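Local coordinates for protein lipoxygenase (Cyanothece sp., PDB 5EK8) that is a non-heme iron enzyme with a PLAT domain that probably adds molecular oxygen to polyunsaturated fatty acids as a 9R-lipoxygenase, at residues A644-K649 with I657-I662; P241-S246 with F250-L255; T82-L87 with D114-V119. One frame throughout, in Å; residues are numbered along the deposited sequence.

Interaction 1 of 3, residues A644-K649 with I657-I662; sequences ALLNRK and IDIGNI
Ile659 is the bump of this contact and the end of helix 639-647, with Lys649 just beyond it, supplies the hollow. The CD1 tip of Ile659 enters a notch walled by Leu645 O, by CA and CD2 of Leu646 and by the CB-CG stem of Lys649: Leu645 O lies 3.6 Å from Ile659 CD1, and Lys649 CB closes the notch at 3.6 Å from Ile659 CD1. CG1 sits between the backbone N and the carbonyl carbon (chi1 61°), which sends CD1 into the notch and leaves CG2 to face Leu645. Leu645 and Ile659 run antiparallel, flank against flank, with Leu645 CD1 3.7 Å from Ile659 CG2. That same CD1 reaches Ile662 CD1 at 4.0 Å, while Leu646 crosses the Ile659 tip at about a right angle through its CD2. Segment 657-662 belongs to the C-terminal tail that ends at the iron ligand Ile668, and the side chain of Ile662 is about 14 Å from the iron. The tail turns here through a short 3-10 segment, which Asp658 opens with an Asx turn, OD1 accepting from Gly660 N at 3.0 Å. With an alanine here in place of Leu645, Ile659 CG2 is likely to face a gap and Ile662 CD1 to lose its methyl partner across the contact. Phe652 and Val630 also touch Ile659, and at the exposed border Lys649 NZ forms a long salt bridge with Asp658 OD1, 3.9 Å away.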
loop_
_atom_site.group_PDB
_atom_site.type_symbol
_atom_site.label_atom_id
_atom_site.label_comp_id
_atom_site.label_asym_id
_atom_site.label_seq_id
_atom_site.Cartn_x
_atom_site.Cartn_y
_atom_site.Cartn_z
ATOM N N ALA A 644 18.253 14.852 4.480
ATOM C CA ALA A 644 18.010 14.486 5.870
ATOM C C ALA A 644 18.308 13.006 6.091
ATOM O O ALA A 644 18.876 12.618 7.115
ATOM C CB ALA A 644 16.574 14.806 6.265
ATOM N N LEU A 645 17.919 12.181 5.125
ATOM C CA LEU A 645 18.167 10.744 5.203
ATOM C C LEU A 645 19.649 10.413 5.002
ATOM O O LEU A 645 20.215 9.588 5.722
ATOM C CB LEU A 645 17.321 9.997 4.170
ATOM C CG LEU A 645 17.499 8.477 4.118
ATOM C CD1 LEU A 645 17.096 7.832 5.442
ATOM C CD2 LEU A 645 16.714 7.885 2.954
ATOM N N LEU A 646 20.266 11.064 4.020
ATOM C CA LEU A 646 21.671 10.841 3.699
ATOM C C LEU A 646 22.558 11.216 4.875
ATOM O O LEU A 646 23.484 10.482 5.220
ATOM C CB LEU A 646 22.079 11.643 2.460
ATOM C CG LEU A 646 21.528 11.145 1.125
ATOM C CD1 LEU A 646 21.820 12.130 0.000
ATOM C CD2 LEU A 646 22.098 9.777 0.811
ATOM N N ASN A 647 22.261 12.365 5.480
ATOM C CA ASN A 647 22.959 12.839 6.670
ATOM C C ASN A 647 23.051 11.745 7.732
ATOM O O ASN A 647 24.069 11.604 8.408
ATOM C CB ASN A 647 22.248 14.078 7.226
ATOM C CG ASN A 647 22.907 14.640 8.476
ATOM O OD1 ASN A 647 24.051 14.313 8.803
ATOM N ND2 ASN A 647 22.186 15.512 9.174
ATOM N N ARG A 648 21.995 10.948 7.848
ATOM C CA ARG A 648 21.950 9.911 8.867
ATOM C C ARG A 648 22.112 8.503 8.280
ATOM O O ARG A 648 21.411 7.573 8.673
ATOM C CB ARG A 648 20.643 10.016 9.655
ATOM C CG ARG A 648 20.223 11.452 9.950
ATOM C CD ARG A 648 19.913 11.661 11.423
ATOM N NE ARG A 648 21.096 11.495 12.263
ATOM C CZ ARG A 648 21.112 11.692 13.577
ATOM N NH1 ARG A 648 20.004 12.064 14.206
ATOM N NH2 ARG A 648 22.235 11.517 14.263
ATOM N N LYS A 649 23.060 8.356 7.359
ATOM C CA LYS A 649 23.346 7.081 6.699
ATOM C C LYS A 649 24.007 6.056 7.624
ATOM O O LYS A 649 23.662 4.866 7.623
ATOM C CB LYS A 649 24.246 7.330 5.485
ATOM C CG LYS A 649 24.803 6.081 4.819
ATOM C CD LYS A 649 25.732 6.462 3.676
ATOM C CE LYS A 649 26.280 5.242 2.957
ATOM N NZ LYS A 649 25.196 4.405 2.371
ATOM N N ILE A 657 21.355 -1.475 8.247
ATOM C CA ILE A 657 20.390 -1.003 7.263
ATOM C C ILE A 657 21.014 -0.047 6.245
ATOM O O ILE A 657 21.767 0.862 6.600
ATOM C CB ILE A 657 19.200 -0.307 7.955
ATOM C CG1 ILE A 657 18.470 -1.302 8.861
ATOM C CG2 ILE A 657 18.251 0.285 6.926
ATOM C CD1 ILE A 657 17.848 -0.672 10.091
ATOM N N ASP A 658 20.708 -0.278 4.973
ATOM C CA ASP A 658 21.098 0.636 3.909
ATOM C C ASP A 658 19.937 1.578 3.588
ATOM O O ASP A 658 18.878 1.142 3.137
ATOM C CB ASP A 658 21.525 -0.144 2.660
ATOM C CG ASP A 658 22.335 0.697 1.684
ATOM O OD1 ASP A 658 22.246 1.943 1.745
ATOM O OD2 ASP A 658 23.063 0.105 0.853
ATOM N N ILE A 659 20.142 2.870 3.819
ATOM C CA ILE A 659 19.123 3.873 3.527
ATOM C C ILE A 659 18.745 3.863 2.051
ATOM O O ILE A 659 17.684 4.358 1.668
ATOM C CB ILE A 659 19.594 5.284 3.918
ATOM C CG1 ILE A 659 20.847 5.673 3.129
ATOM C CG2 ILE A 659 19.888 5.346 5.405
ATOM C CD1 ILE A 659 21.333 7.076 3.415
ATOM N N GLY A 660 19.621 3.293 1.226
ATOM C CA GLY A 660 19.377 3.180 -0.199
ATOM C C GLY A 660 18.365 2.099 -0.522
ATOM O O GLY A 660 17.894 2.003 -1.652
ATOM N N ASN A 661 18.027 1.284 0.475
ATOM C CA ASN A 661 17.034 0.232 0.301
ATOM C C ASN A 661 15.651 0.653 0.789
ATOM O O ASN A 661 14.712 -0.142 0.784
ATOM C CB ASN A 661 17.475 -1.040 1.025
ATOM C CG ASN A 661 18.397 -1.902 0.178
ATOM O OD1 ASN A 661 18.245 -1.986 -1.042
ATOM N ND2 ASN A 661 19.359 -2.549 0.825
ATOM N N ILE A 662 15.534 1.909 1.205
ATOM C CA ILE A 662 14.259 2.449 1.655
ATOM C C ILE A 662 13.431 2.937 0.472
ATOM O O ILE A 662 13.829 3.867 -0.232
ATOM C CB ILE A 662 14.458 3.606 2.648
ATOM C CG1 ILE A 662 15.216 3.116 3.883
ATOM C CG2 ILE A 662 13.116 4.197 3.045
ATOM C CD1 ILE A 662 15.564 4.206 4.870
#

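Interaction 2 of 3, residues P241-S246 with F250-L255; sequences PGYTRS and FVLRVL
The backbone of Ser246 meets that of Phe250 in the one hydrogen bond between the segments: Phe250 N donates to Ser246 O at 3.1 Å, with an N-H...O angle of 152°. Ser246 is the N-cap of helix 247-256, so this is the first i to i+4 bond of the helix, and it is continued by Val254 N to Phe250 O. Inside the loop, Tyr243 O accepts twice from Ser246, from its N at 3.1 Å and from its OG in the carbonyl plane. These two bonds close the turn just before the helix and link the N-cap residue to the turn behind it. Arg245 NE adds a bond to Thr244 OG1 at 3.0 Å, tilted modestly from the guanidinium plane.

Van der Waals contact is sparse. With chi1 at 170°, trans, the Tyr243 ring is swung so that its OH ends 4.0 Å from Leu252 CD1, the two side chains crossing at about a right angle. Phe250 turns the end of its side chain away from the loop; its CB alone approaches, 3.5 Å from Ser246 O, while Val254 CG2 lies over one ring face, offset toward the rim. Beyond the segments, the Phe250 ring meets Phe346 of helix 337-377.

Salt bridges from Arg245 to Glu599 and Glu583 tie the loop to its surroundings, and a separate hydrogen bond runs from Thr244 N to Asp237 of helix 232-239. Far from the iron, the contact thus joins the loop after helix 232-239 to the start of helix 247-256. Its chemistry is mainly polar, so the path of the chain into the helix is probably set by backbone hydrogen bonds, with help from Ser246 OG, more than by side-chain packing.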
loop_
_atom_site.group_PDB
_atom_site.type_symbol
_atom_site.label_atom_id
_atom_site.label_comp_id
_atom_site.label_asym_id
_atom_site.label_seq_id
_atom_site.Cartn_x
_atom_site.Cartn_y
_atom_site.Cartn_z
ATOM N N PRO A 241 24.337 -24.771 9.843
ATOM C CA PRO A 241 23.205 -25.706 9.864
ATOM C C PRO A 241 22.256 -25.503 11.042
ATOM O O PRO A 241 22.680 -25.484 12.198
ATOM C CB PRO A 241 23.891 -27.068 9.957
ATOM C CG PRO A 241 25.167 -26.872 9.228
ATOM C CD PRO A 241 25.603 -25.457 9.528
ATOM N N GLY A 242 20.975 -25.341 10.730
ATOM C CA GLY A 242 19.939 -25.244 11.740
ATOM C C GLY A 242 19.901 -23.955 12.539
ATOM O O GLY A 242 19.226 -23.891 13.570
ATOM N N TYR A 243 20.614 -22.929 12.081
ATOM C CA TYR A 243 20.653 -21.674 12.824
ATOM C C TYR A 243 19.274 -21.014 12.870
ATOM O O TYR A 243 18.849 -20.520 13.915
ATOM C CB TYR A 243 21.678 -20.693 12.231
ATOM C CG TYR A 243 21.546 -19.312 12.838
ATOM C CD1 TYR A 243 21.606 -19.140 14.215
ATOM C CD2 TYR A 243 21.325 -18.190 12.046
ATOM C CE1 TYR A 243 21.456 -17.893 14.794
ATOM C CE2 TYR A 243 21.181 -16.929 12.617
ATOM C CZ TYR A 243 21.247 -16.787 13.996
ATOM O OH TYR A 243 21.100 -15.546 14.588
ATOM N N THR A 244 18.568 -21.012 11.744
ATOM C CA THR A 244 17.292 -20.309 11.678
ATOM C C THR A 244 16.181 -21.015 12.451
ATOM O O THR A 244 15.130 -20.425 12.688
ATOM C CB THR A 244 16.822 -20.097 10.219
ATOM O OG1 THR A 244 16.567 -21.359 9.589
ATOM C CG2 THR A 244 17.867 -19.320 9.435
ATOM N N ARG A 245 16.407 -22.263 12.852
ATOM C CA ARG A 245 15.419 -22.976 13.665
ATOM C C ARG A 245 15.669 -22.774 15.169
ATOM O O ARG A 245 14.886 -23.233 16.001
ATOM C CB ARG A 245 15.413 -24.474 13.339
ATOM C CG ARG A 245 15.405 -24.817 11.858
ATOM C CD ARG A 245 14.186 -24.297 11.120
ATOM N NE ARG A 245 14.579 -23.549 9.924
ATOM C CZ ARG A 245 14.489 -23.997 8.672
ATOM N NH1 ARG A 245 14.006 -25.202 8.421
ATOM N NH2 ARG A 245 14.879 -23.229 7.663
ATOM N N SER A 246 16.747 -22.068 15.509
ATOM C CA SER A 246 17.132 -21.861 16.908
ATOM C C SER A 246 16.257 -20.832 17.628
ATOM O O SER A 246 15.530 -20.075 16.994
ATOM C CB SER A 246 18.595 -21.429 16.992
ATOM O OG SER A 246 18.775 -20.153 16.404
ATOM N N PHE A 250 14.498 -17.241 16.484
ATOM C CA PHE A 250 13.057 -17.151 16.696
ATOM C C PHE A 250 12.697 -15.810 17.321
ATOM O O PHE A 250 11.807 -15.100 16.838
ATOM C CB PHE A 250 12.575 -18.301 17.583
ATOM C CG PHE A 250 11.103 -18.266 17.883
ATOM C CD1 PHE A 250 10.643 -17.831 19.116
ATOM C CD2 PHE A 250 10.178 -18.679 16.936
ATOM C CE1 PHE A 250 9.288 -17.809 19.400
ATOM C CE2 PHE A 250 8.820 -18.657 17.215
ATOM C CZ PHE A 250 8.375 -18.221 18.447
ATOM N N VAL A 251 13.416 -15.467 18.386
ATOM C CA VAL A 251 13.217 -14.199 19.079
ATOM C C VAL A 251 13.549 -13.017 18.178
ATOM O O VAL A 251 12.770 -12.060 18.075
ATOM C CB VAL A 251 14.075 -14.125 20.357
ATOM C CG1 VAL A 251 14.097 -12.707 20.907
ATOM C CG2 VAL A 251 13.556 -15.104 21.391
ATOM N N LEU A 252 14.704 -13.092 17.522
ATOM C CA LEU A 252 15.129 -12.026 16.620
ATOM C C LEU A 252 14.079 -11.719 15.552
ATOM O O LEU A 252 13.832 -10.558 15.239
ATOM C CB LEU A 252 16.457 -12.382 15.954
ATOM C CG LEU A 252 17.694 -12.140 16.816
ATOM C CD1 LEU A 252 18.939 -12.552 16.071
ATOM C CD2 LEU A 252 17.774 -10.678 17.241
ATOM N N ARG A 253 13.451 -12.757 15.007
ATOM C CA ARG A 253 12.481 -12.557 13.933
ATOM C C ARG A 253 11.115 -12.172 14.477
ATOM O O ARG A 253 10.323 -11.534 13.783
ATOM C CB ARG A 253 12.371 -13.807 13.062
ATOM C CG ARG A 253 13.663 -14.149 12.337
ATOM C CD ARG A 253 14.335 -12.906 11.758
ATOM N NE ARG A 253 13.657 -12.414 10.562
ATOM C CZ ARG A 253 14.020 -11.325 9.889
ATOM N NH1 ARG A 253 13.349 -10.954 8.806
ATOM N NH2 ARG A 253 15.054 -10.606 10.300
ATOM N N VAL A 254 10.836 -12.560 15.716
ATOM C CA VAL A 254 9.639 -12.068 16.381
ATOM C C VAL A 254 9.748 -10.554 16.535
ATOM O O VAL A 254 8.785 -9.816 16.306
ATOM C CB VAL A 254 9.433 -12.733 17.756
ATOM C CG1 VAL A 254 8.523 -11.887 18.637
ATOM C CG2 VAL A 254 8.861 -14.132 17.583
ATOM N N LEU A 255 10.946 -10.099 16.896
ATOM C CA LEU A 255 11.201 -8.675 17.113
ATOM C C LEU A 255 11.268 -7.855 15.828
ATOM O O LEU A 255 10.638 -6.802 15.717
ATOM C CB LEU A 255 12.506 -8.482 17.885
ATOM C CG LEU A 255 12.471 -8.694 19.397
ATOM C CD1 LEU A 255 13.867 -8.508 19.971
ATOM C CD2 LEU A 255 11.470 -7.748 20.063
#

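Interaction 3 of 3, residues T82-L87 with D114-V119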
loop_
_atom_site.group_PDB
_atom_site.type_symbol
_atom_site.label_atom_id
_atom_site.label_comp_id
_atom_site.label_asym_id
_atom_site.label_seq_id
_atom_site.Cartn_x
_atom_site.Cartn_y
_atom_site.Cartn_z
ATOM N N THR A 82 -10.021 16.031 -38.009
ATOM C CA THR A 82 -9.041 17.107 -38.080
ATOM C C THR A 82 -8.369 17.237 -36.721
ATOM O O THR A 82 -9.023 17.007 -35.699
ATOM C CB THR A 82 -9.703 18.444 -38.469
ATOM O OG1 THR A 82 -10.727 18.214 -39.446
ATOM C CG2 THR A 82 -8.685 19.407 -39.035
ATOM N N PRO A 83 -7.063 17.584 -36.691
ATOM C CA PRO A 83 -6.440 17.801 -35.377
ATOM C C PRO A 83 -7.054 18.975 -34.625
ATOM O O PRO A 83 -7.335 20.010 -35.229
ATOM C CB PRO A 83 -4.970 18.090 -35.721
ATOM C CG PRO A 83 -4.988 18.515 -37.152
ATOM C CD PRO A 83 -6.072 17.697 -37.778
ATOM N N SER A 84 -7.258 18.801 -33.323
ATOM C CA SER A 84 -7.824 19.847 -32.478
ATOM C C SER A 84 -6.902 21.057 -32.402
ATOM O O SER A 84 -5.693 20.937 -32.614
ATOM C CB SER A 84 -8.094 19.307 -31.073
ATOM O OG SER A 84 -9.060 18.271 -31.104
ATOM N N ASP A 85 -7.468 22.222 -32.097
ATOM C CA ASP A 85 -6.654 23.437 -32.015
ATOM C C ASP A 85 -6.728 24.091 -30.636
ATOM O O ASP A 85 -7.795 24.189 -30.053
ATOM C CB ASP A 85 -7.081 24.443 -33.086
ATOM C CG ASP A 85 -7.038 23.860 -34.489
ATOM O OD1 ASP A 85 -5.936 23.472 -34.937
ATOM O OD2 ASP A 85 -8.105 23.799 -35.143
ATOM N N TYR A 86 -5.594 24.544 -30.115
ATOM C CA TYR A 86 -5.579 25.192 -28.806
ATOM C C TYR A 86 -6.053 26.641 -28.893
ATOM O O TYR A 86 -5.624 27.399 -29.767
ATOM C CB TYR A 86 -4.181 25.129 -28.194
ATOM C CG TYR A 86 -3.986 26.040 -27.004
ATOM C CD1 TYR A 86 -4.513 25.714 -25.755
ATOM C CD2 TYR A 86 -3.268 27.226 -27.125
ATOM C CE1 TYR A 86 -4.327 26.547 -24.663
ATOM C CE2 TYR A 86 -3.079 28.061 -26.045
ATOM C CZ TYR A 86 -3.609 27.721 -24.818
ATOM O OH TYR A 86 -3.411 28.562 -23.747
ATOM N N LEU A 87 -6.937 27.019 -27.972
ATOM C CA LEU A 87 -7.568 28.336 -28.008
ATOM C C LEU A 87 -7.259 29.191 -26.776
ATOM O O LEU A 87 -7.184 30.417 -26.879
ATOM C CB LEU A 87 -9.086 28.190 -28.168
ATOM C CG LEU A 87 -9.546 27.405 -29.400
ATOM C CD1 LEU A 87 -11.054 27.450 -29.535
ATOM C CD2 LEU A 87 -8.866 27.917 -30.676
ATOM N N ASP A 114 -15.814 25.148 -32.545
ATOM C CA ASP A 114 -16.700 24.171 -31.922
ATOM C C ASP A 114 -16.038 23.703 -30.635
ATOM O O ASP A 114 -15.122 22.881 -30.659
ATOM C CB ASP A 114 -16.975 22.993 -32.860
ATOM C CG ASP A 114 -17.586 23.429 -34.181
ATOM O OD1 ASP A 114 -18.285 24.466 -34.197
ATOM O OD2 ASP A 114 -17.366 22.740 -35.203
ATOM N N LEU A 115 -16.510 24.230 -29.509
ATOM C CA LEU A 115 -15.753 24.181 -28.261
ATOM C C LEU A 115 -15.627 22.805 -27.614
ATOM O O LEU A 115 -16.482 21.933 -27.769
ATOM C CB LEU A 115 -16.361 25.158 -27.255
ATOM C CG LEU A 115 -16.115 26.626 -27.606
ATOM C CD1 LEU A 115 -16.679 27.543 -26.538
ATOM C CD2 LEU A 115 -14.628 26.885 -27.813
ATOM N N GLU A 116 -14.525 22.647 -26.890
ATOM C CA GLU A 116 -14.183 21.439 -26.158
ATOM C C GLU A 116 -13.345 21.841 -24.953
ATOM O O GLU A 116 -12.328 22.515 -25.094
ATOM C CB GLU A 116 -13.416 20.454 -27.043
ATOM C CG GLU A 116 -12.562 19.458 -26.272
ATOM C CD GLU A 116 -11.806 18.495 -27.182
ATOM O OE1 GLU A 116 -10.556 18.518 -27.178
ATOM O OE2 GLU A 116 -12.464 17.709 -27.899
ATOM N N LEU A 117 -13.784 21.445 -23.766
ATOM C CA LEU A 117 -13.095 21.824 -22.542
ATOM C C LEU A 117 -12.280 20.667 -21.980
ATOM O O LEU A 117 -12.802 19.576 -21.770
ATOM C CB LEU A 117 -14.101 22.308 -21.501
ATOM C CG LEU A 117 -13.524 23.105 -20.333
ATOM C CD1 LEU A 117 -12.968 24.436 -20.825
ATOM C CD2 LEU A 117 -14.589 23.309 -19.261
ATOM N N ARG A 118 -10.997 20.903 -21.736
ATOM C CA ARG A 118 -10.136 19.862 -21.196
ATOM C C ARG A 118 -9.747 20.136 -19.749
ATOM O O ARG A 118 -9.247 21.213 -19.417
ATOM C CB ARG A 118 -8.876 19.707 -22.046
ATOM C CG ARG A 118 -9.149 19.353 -23.493
ATOM C CD ARG A 118 -7.894 18.862 -24.191
ATOM N NE ARG A 118 -8.090 18.743 -25.632
ATOM C CZ ARG A 118 -7.129 18.421 -26.493
ATOM N NH1 ARG A 118 -5.898 18.179 -26.057
ATOM N NH2 ARG A 118 -7.400 18.341 -27.788
ATOM N N VAL A 119 -9.995 19.149 -18.897
ATOM C CA VAL A 119 -9.511 19.160 -17.530
ATOM C C VAL A 119 -8.118 18.551 -17.534
ATOM O O VAL A 119 -7.929 17.407 -17.984
ATOM C CB VAL A 119 -10.436 18.373 -16.572
ATOM C CG1 VAL A 119 -9.959 18.523 -15.135
ATOM C CG2 VAL A 119 -11.885 18.849 -16.706
#
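The axes of the short strand segments 82-87 and 115-119 come within 9.2 Å, with an angle of 73° between their N-to-C directions, too far apart for backbone pairing, and the strands meet through side chains alone. At one end, Leu87 and Leu115 cross obliquely with methyl against methyl, Leu87 CD1 lying 4.0 Å from Leu115 CD2. Both also touch Val75 and Tyr102. In the four-stranded antiparallel sheet, strand 72-79 runs between the two strands, so the contact bridges over a neighbour that each of them pairs with, and the wide angle is consistent with a strong twist of the sheet. A β-sheet assembly of this kind is consistent with the β-sandwich of a PLAT domain. At the other end of the contact, Ser84 approaches the Arg118 guanidinium at its edge, near the plane, with Ser84 CB 3.5 Å from Arg118 NH2 and Ser84 OG 3.7 Å from that same nitrogen. The arginine reaches across on a chain extended from CG to NE and grips Glu116 of its own strand side-on, with two nitrogens on one oxygen: Arg118 NE meets Glu116 OE1 at 2.9 Å, from the anti side, and Arg118 NH2 meets Glu116 OE1 at 3.2 Å, nearly along the C-O axis. This two-donor salt bridge probably fixes the rotation of the guanidinium, and Trp76 of the intervening strand adds a cation-pi contact.

How the interactions relate
From the N terminus the contacts come in the order 3, 2, 1, each complete before the next begins, so none nest or cross. Interaction 3 closes a loop of 26 residues that includes strand 97-102 and ties together strands of the N-terminal β-sheet. Interaction 2 spans only three residues, joining the linker after helix 232-239 to helix 247-256. Interaction 1, with seven residues between its segments, brings the end of helix 639-647 against the C-terminal tail that runs on to the iron. Interactions 1 and 2 come within about 10 Å at their nearest atoms, whereas interactions 2 and 3 lie on opposite sides of the chain's centre, their own centres 64 Å apart.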